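Local coordinates for protein DNA-(apurinic or apyrimidinic site) endonuclease 2 (Xenopus laevis, PDB 6WCD) that cleaves DNA as a 3'-to-5' exonuclease and a weak apurinic/apyrimidinic endonuclease, repairing oxidative and alkylation damage with its metal-dependent catalytic domain, at residues T77-F89 with T93-F105. Numbering follows the deposited sequence.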
ATOM      1  N   THR A  77      -7.029  -6.763 -13.951  1.00 15.53           N
ATOM      2  CA  THR A  77      -8.149  -7.154 -13.109  1.00 13.32           C
ATOM      3  C   THR A  77      -7.729  -8.340 -12.256  1.00 13.46           C
ATOM      4  O   THR A  77      -7.312  -9.362 -12.802  1.00 15.16           O
ATOM      5  CB  THR A  77      -9.340  -7.515 -13.984  1.00 14.97           C
ATOM      6  OG1 THR A  77      -9.683  -6.377 -14.822  1.00 17.17           O
ATOM      7  CG2 THR A  77     -10.556  -7.863 -13.161  1.00 18.40           C
ATOM      8  N   PRO A  78      -7.858  -8.267 -10.941  1.00 13.48           N
ATOM      9  CA  PRO A  78      -7.363  -9.316 -10.066  1.00 13.29           C
ATOM     10  C   PRO A  78      -8.248 -10.543 -10.032  1.00 14.56           C
ATOM     11  O   PRO A  78      -9.482 -10.474 -10.143  1.00 15.83           O
ATOM     12  CB  PRO A  78      -7.294  -8.635  -8.692  1.00 14.60           C
ATOM     13  CG  PRO A  78      -8.308  -7.571  -8.752  1.00 14.67           C
ATOM     14  CD  PRO A  78      -8.294  -7.072 -10.156  1.00 15.55           C
ATOM     15  N   GLN A  79      -7.599 -11.688  -9.822  1.00 16.94           N
ATOM     16  CA  GLN A  79      -8.329 -12.927  -9.633  1.00 17.84           C
ATOM     17  C   GLN A  79      -8.960 -13.009  -8.261  1.00 18.47           C
ATOM     18  O   GLN A  79      -9.954 -13.731  -8.082  1.00 20.87           O
ATOM     19  CB  GLN A  79      -7.393 -14.126  -9.868  1.00 21.44           C
ATOM     20  CG  GLN A  79      -7.090 -14.443 -11.353  1.00 28.93           C
ATOM     21  CD  GLN A  79      -6.178 -13.463 -12.082  1.00 37.57           C
ATOM     22  OE1 GLN A  79      -5.443 -12.691 -11.474  1.00 32.56           O
ATOM     23  NE2 GLN A  79      -6.203 -13.523 -13.417  1.00 31.00           N
ATOM     24  N   ALA A  80      -8.429 -12.281  -7.286  1.00 15.08           N
ATOM     25  CA  ALA A  80      -8.923 -12.311  -5.933  1.00 17.13           C
ATOM     26  C   ALA A  80      -8.610 -10.974  -5.282  1.00 14.37           C
ATOM     27  O   ALA A  80      -7.681 -10.273  -5.664  1.00 14.26           O
ATOM     28  CB  ALA A  80      -8.298 -13.444  -5.123  1.00 17.77           C
ATOM     29  N   ALA A  81      -9.380 -10.636  -4.257  1.00 14.55           N
ATOM     30  CA  ALA A  81      -9.173  -9.385  -3.541  1.00 14.05           C
ATOM     31  C   ALA A  81      -9.806  -9.491  -2.162  1.00 16.08           C
ATOM     32  O   ALA A  81     -10.853 -10.120  -1.999  1.00 19.21           O
ATOM     33  CB  ALA A  81      -9.772  -8.177  -4.283  1.00 17.45           C
ATOM     34  N   GLU A  82      -9.170  -8.885  -1.181  1.00 13.88           N
ATOM     35  CA  GLU A  82      -9.602  -9.008   0.204  1.00 12.14           C
ATOM     36  C   GLU A  82      -9.220  -7.793   1.008  1.00 12.63           C
ATOM     37  O   GLU A  82      -8.112  -7.283   0.841  1.00 14.72           O
ATOM     38  CB  GLU A  82      -8.972 -10.276   0.801  1.00 18.64           C
ATOM     39  CG  GLU A  82      -9.489 -10.672   2.151  1.00 19.29           C
ATOM     40  CD  GLU A  82      -8.912 -12.015   2.670  1.00 23.29           C
ATOM     41  OE1 GLU A  82      -8.313 -12.770   1.893  1.00 22.73           O
ATOM     42  OE2 GLU A  82      -9.089 -12.297   3.864  1.00 25.47           O
ATOM     43  N   GLU A  83     -10.087  -7.355   1.937  1.00 13.88           N
ATOM     44  CA  GLU A  83      -9.804  -6.270   2.846  1.00 14.17           C
ATOM     45  C   GLU A  83      -9.066  -6.805   4.077  1.00 14.98           C
ATOM     46  O   GLU A  83      -9.398  -7.885   4.597  1.00 18.19           O
ATOM     47  CB  GLU A  83     -11.126  -5.665   3.347  1.00 20.53           C
ATOM     48  CG  GLU A  83     -11.689  -4.491   2.733  1.00 46.90           C
ATOM     49  CD  GLU A  83     -12.796  -3.970   3.670  1.00 44.53           C
ATOM     50  OE1 GLU A  83     -12.513  -3.060   4.480  1.00 28.48           O
ATOM     51  OE2 GLU A  83     -13.910  -4.541   3.646  1.00 40.38           O
ATOM     52  N   GLY A  84      -8.142  -6.018   4.601  1.00 14.37           N
ATOM     53  CA  GLY A  84      -7.561  -6.289   5.884  1.00 14.81           C
ATOM     54  C   GLY A  84      -6.427  -7.281   5.773  1.00 15.89           C
ATOM     55  O   GLY A  84      -6.168  -7.856   4.726  1.00 18.32           O
ATOM     56  N   LEU A  85      -5.760  -7.488   6.894  1.00 14.47           N
ATOM     57  CA  LEU A  85      -4.647  -8.435   7.006  1.00 14.89           C
ATOM     58  C   LEU A  85      -4.978  -9.720   7.720  1.00 15.23           C
ATOM     59  O   LEU A  85      -4.182 -10.680   7.609  1.00 17.46           O
ATOM     60  CB  LEU A  85      -3.472  -7.784   7.752  1.00 14.41           C
ATOM     61  CG  LEU A  85      -2.871  -6.572   7.070  1.00 14.83           C
ATOM     62  CD1 LEU A  85      -1.903  -5.868   7.986  1.00 17.65           C
ATOM     63  CD2 LEU A  85      -2.208  -6.922   5.777  1.00 17.02           C
ATOM     64  N   SER A  86      -6.094  -9.800   8.427  1.00 16.80           N
ATOM     65  CA  SER A  86      -6.367 -10.940   9.288  1.00 16.35           C
ATOM     66  C   SER A  86      -7.489 -11.847   8.820  1.00 22.52           C
ATOM     67  O   SER A  86      -7.631 -12.940   9.383  1.00 26.29           O
ATOM     68  CB  SER A  86      -6.718 -10.489  10.697  1.00 19.42           C
ATOM     69  OG  SER A  86      -8.036  -9.993  10.749  1.00 21.79           O
ATOM     70  N   GLY A  87      -8.305 -11.437   7.872  1.00 21.31           N
ATOM     71  CA  GLY A  87      -9.415 -12.304   7.475  1.00 23.59           C
ATOM     72  C   GLY A  87     -10.745 -12.026   8.142  1.00 33.46           C
ATOM     73  O   GLY A  87     -11.770 -12.543   7.678  1.00 35.08           O
ATOM     74  N   VAL A  88     -10.783 -11.214   9.200  1.00 28.90           N
ATOM     75  CA  VAL A  88     -12.034 -11.059   9.931  1.00 28.57           C
ATOM     76  C   VAL A  88     -13.097 -10.318   9.116  1.00 33.61           C
ATOM     77  O   VAL A  88     -14.294 -10.511   9.348  1.00 38.25           O
ATOM     78  CB  VAL A  88     -11.769 -10.389  11.297  1.00 41.24           C
ATOM     79  CG1 VAL A  88     -10.837 -11.272  12.140  1.00 36.35           C
ATOM     80  CG2 VAL A  88     -11.187  -9.018  11.116  1.00 41.85           C
ATOM     81  N   PHE A  89     -12.720  -9.476   8.165  1.00 43.58           N
ATOM     82  CA  PHE A  89     -13.701  -8.781   7.337  1.00 57.73           C
ATOM     83  C   PHE A  89     -13.769  -9.372   5.934  1.00 70.94           C
ATOM     84  O   PHE A  89     -13.973  -8.656   4.951  1.00 74.99           O
ATOM     85  CB  PHE A  89     -13.403  -7.284   7.282  1.00 54.50           C
ATOM     86  CG  PHE A  89     -13.540  -6.610   8.612  1.00 59.35           C
ATOM     87  CD1 PHE A  89     -14.786  -6.430   9.180  1.00 63.85           C
ATOM     88  CD2 PHE A  89     -12.428  -6.169   9.301  1.00 63.83           C
ATOM     89  CE1 PHE A  89     -14.922  -5.818  10.413  1.00 65.09           C
ATOM     90  CE2 PHE A  89     -12.554  -5.562  10.530  1.00 65.79           C
ATOM     91  CZ  PHE A  89     -13.803  -5.386  11.089  1.00 66.88           C
ATOM     92  N   THR A  93     -16.701 -15.423  -1.208  1.00 63.84           N
ATOM     93  CA  THR A  93     -15.955 -15.752  -2.382  1.00 55.08           C
ATOM     94  C   THR A  93     -14.905 -14.719  -2.805  1.00 45.35           C
ATOM     95  O   THR A  93     -15.029 -13.572  -2.548  1.00 44.35           O
ATOM     96  CB  THR A  93     -16.882 -15.815  -3.622  1.00 60.28           C
ATOM     97  N   GLY A  94     -13.876 -15.189  -3.453  1.00 35.43           N
ATOM     98  CA  GLY A  94     -12.925 -14.334  -4.142  1.00 32.37           C
ATOM     99  C   GLY A  94     -11.860 -13.747  -3.255  1.00 29.60           C
ATOM    100  O   GLY A  94     -11.252 -12.736  -3.636  1.00 28.09           O
ATOM    101  N   SER A  95     -11.588 -14.367  -2.113  1.00 27.93           N
ATOM    102  CA  SER A  95     -10.618 -13.871  -1.136  1.00 28.76           C
ATOM    103  C   SER A  95      -9.223 -14.474  -1.369  1.00 25.37           C
ATOM    104  O   SER A  95      -9.018 -15.412  -2.145  1.00 27.39           O
ATOM    105  CB  SER A  95     -11.075 -14.199   0.284  1.00 37.73           C
ATOM    106  OG  SER A  95     -10.981 -15.604   0.516  1.00 40.68           O
ATOM    107  N   VAL A  96      -8.243 -13.922  -0.650  1.00 21.96           N
ATOM    108  CA  VAL A  96      -6.840 -14.284  -0.843  1.00 20.04           C
ATOM    109  C   VAL A  96      -6.387 -15.382   0.105  1.00 22.27           C
ATOM    110  O   VAL A  96      -5.595 -16.254  -0.254  1.00 25.01           O
ATOM    111  CB  VAL A  96      -5.985 -13.024  -0.648  1.00 18.21           C
ATOM    112  CG1 VAL A  96      -4.527 -13.385  -0.576  1.00 20.85           C
ATOM    113  CG2 VAL A  96      -6.304 -12.001  -1.755  1.00 19.75           C
ATOM    114  N   GLY A  97      -6.810 -15.323   1.365  1.00 21.76           N
ATOM    115  CA  GLY A  97      -6.393 -16.381   2.276  1.00 21.76           C
ATOM    116  C   GLY A  97      -4.914 -16.322   2.661  1.00 22.62           C
ATOM    117  O   GLY A  97      -4.247 -15.296   2.574  1.00 19.80           O
ATOM    118  N   CYS A  98      -4.402 -17.480   3.085  1.00 22.06           N
ATOM    119  CA  CYS A  98      -3.019 -17.626   3.562  0.79 21.44           C
ATOM    120  C   CYS A  98      -2.732 -16.651   4.711  1.00 22.52           C
ATOM    121  O   CYS A  98      -1.950 -15.723   4.590  1.00 20.72           O
ATOM    122  CB  CYS A  98      -1.993 -17.361   2.450  0.79 20.57           C
ATOM    123  SG  CYS A  98      -2.175 -18.433   1.027  0.79 26.45           S
ATOM    124  N   TYR A  99      -3.394 -16.903   5.841  1.00 20.19           N
ATOM    125  CA  TYR A  99      -3.364 -15.942   6.952  1.00 20.80           C
ATOM    126  C   TYR A  99      -2.115 -16.017   7.835  1.00 21.86           C
ATOM    127  O   TYR A  99      -1.736 -14.998   8.442  1.00 22.06           O
ATOM    128  CB  TYR A  99      -4.625 -16.144   7.773  1.00 21.33           C
ATOM    129  CG  TYR A  99      -5.850 -15.782   6.971  1.00 20.85           C
ATOM    130  CD1 TYR A  99      -6.071 -14.485   6.573  1.00 20.51           C
ATOM    131  CD2 TYR A  99      -6.736 -16.735   6.567  1.00 23.11           C
ATOM    132  CE1 TYR A  99      -7.183 -14.157   5.807  1.00 17.88           C
ATOM    133  CE2 TYR A  99      -7.854 -16.410   5.803  1.00 23.04           C
ATOM    134  CZ  TYR A  99      -8.068 -15.122   5.434  1.00 21.06           C
ATOM    135  OH  TYR A  99      -9.176 -14.804   4.659  1.00 25.68           O
ATOM    136  N   GLY A 100      -1.473 -17.154   7.931  1.00 19.71           N
ATOM    137  CA  GLY A 100      -0.383 -17.348   8.857  1.00 21.09           C
ATOM    138  C   GLY A 100      -0.895 -17.570  10.283  1.00 22.37           C
ATOM    139  O   GLY A 100      -2.093 -17.552  10.575  1.00 24.03           O
ATOM    140  N   ASN A 101       0.059 -17.794  11.173  1.00 22.10           N
ATOM    141  CA  ASN A 101      -0.231 -18.174  12.542  1.00 23.48           C
ATOM    142  C   ASN A 101      -0.438 -16.907  13.360  1.00 22.72           C
ATOM    143  O   ASN A 101       0.500 -16.142  13.581  1.00 24.17           O
ATOM    144  CB  ASN A 101       0.908 -19.025  13.098  1.00 26.07           C
ATOM    145  CG  ASN A 101       0.649 -19.475  14.516  1.00 33.79           C
ATOM    146  OD1 ASN A 101      -0.098 -18.847  15.230  1.00 31.32           O
ATOM    147  ND2 ASN A 101       1.249 -20.590  14.913  1.00 52.67           N
ATOM    148  N   THR A 102      -1.669 -16.676  13.811  1.00 21.03           N
ATOM    149  CA  THR A 102      -1.945 -15.479  14.607  1.00 21.76           C
ATOM    150  C   THR A 102      -2.284 -15.839  16.047  1.00 24.75           C
ATOM    151  O   THR A 102      -3.015 -15.111  16.718  1.00 22.24           O
ATOM    152  CB  THR A 102      -3.037 -14.604  13.973  1.00 24.48           C
ATOM    153  OG1 THR A 102      -4.226 -15.379  13.790  1.00 28.45           O
ATOM    154  CG2 THR A 102      -2.588 -14.072  12.633  1.00 26.26           C
ATOM    155  N   GLU A 103      -1.731 -16.955  16.551  1.00 20.95           N
ATOM    156  CA  GLU A 103      -1.968 -17.401  17.919  1.00 25.29           C
ATOM    157  C   GLU A 103      -1.704 -16.314  18.952  1.00 25.62           C
ATOM    158  O   GLU A 103      -2.341 -16.289  20.001  1.00 29.15           O
ATOM    159  CB  GLU A 103      -1.070 -18.616  18.207  1.00 28.30           C
ATOM    160  CG  GLU A 103      -1.537 -19.529  19.317  1.00 68.83           C
ATOM    161  CD  GLU A 103      -0.811 -20.865  19.274  1.00 94.51           C
ATOM    162  OE1 GLU A 103       0.288 -20.921  18.676  1.00 94.26           O
ATOM    163  OE2 GLU A 103      -1.343 -21.859  19.817  1.00105.37           O
ATOM    164  N   GLN A 104      -0.763 -15.432  18.670  1.00 23.86           N
ATOM    165  CA  GLN A 104      -0.404 -14.376  19.618  1.00 29.06           C
ATOM    166  C   GLN A 104      -1.412 -13.242  19.664  1.00 29.57           C
ATOM    167  O   GLN A 104      -1.276 -12.362  20.509  1.00 32.02           O
ATOM    168  CB  GLN A 104       0.942 -13.747  19.246  1.00 39.79           C
ATOM    169  CG  GLN A 104       2.121 -14.677  19.214  1.00 62.43           C
ATOM    170  CD  GLN A 104       3.117 -14.280  18.134  1.00 78.12           C
ATOM    171  OE1 GLN A 104       2.761 -13.611  17.160  1.00 74.60           O
ATOM    172  NE2 GLN A 104       4.368 -14.687  18.303  1.00 84.60           N
ATOM    173  N   PHE A 105      -2.400 -13.222  18.777  1.00 26.97           N
ATOM    174  CA  PHE A 105      -3.424 -12.177  18.746  1.00 25.53           C
ATOM    175  C   PHE A 105      -4.815 -12.695  19.152  1.00 33.02           C
ATOM    176  O   PHE A 105      -5.362 -13.601  18.498  1.00 32.51           O
ATOM    177  CB  PHE A 105      -3.564 -11.616  17.316  1.00 19.43           C
ATOM    178  CG  PHE A 105      -2.306 -11.058  16.704  1.00 18.14           C
ATOM    179  CD1 PHE A 105      -1.387 -11.860  16.091  1.00 20.61           C
ATOM    180  CD2 PHE A 105      -2.121  -9.663  16.630  1.00 19.10           C
ATOM    181  CE1 PHE A 105      -0.252 -11.310  15.461  1.00 24.71           C
ATOM    182  CE2 PHE A 105      -1.004  -9.135  16.059  1.00 20.55           C
ATOM    183  CZ  PHE A 105      -0.083  -9.928  15.462  1.00 22.87           C
TER
HETATM  184  O   HOH W   1      -3.308 -12.830   9.234  1.00 23.39           O
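Ala80 opens strand 80-83 with a methyl small enough to sit 3.4 Å, at its CB, from Gly94 O and to touch Val96 CG2. The next amide, Ala81 N, donates to Gly94 O (2.9 Å), tying the returning loop to the strand. Glu82 makes three of the four direct hydrogen bonds: with CG anti to the backbone N (chi1 -171°) and the chain extended, its carboxylate reaches across to the loop. Glu82 OE1 accepts Val96 N from the anti side (2.8 Å). Gly97 N meets Glu82 OE1 almost along the C-O bond (3.0 Å). Glu82 OE2 accepts Tyr99 OH on its syn side (2.6 Å) at the ring edge, carboxylate and ring planes 79° apart; Val96 N and Tyr99 OH both stand 22° out of the carboxylate plane. Replacing this glutamate by alanine is likely to strip both amides and the phenol of their acceptor and let the ring turn more easily. Beyond the strand, a water bridges Leu85 O and Tyr99 O, and Ser86 OG turns to Asp114. Gly87 CA lies 3.3 Å from Tyr99 CE1, where any CB would clash with the ring. Three donors converging on one buried carboxylate should stabilise its negative charge, fastening the loop before helix 107-114 to strand 80-83 of the DNase I-like domain, beside a putative Claspin-like CKB motif.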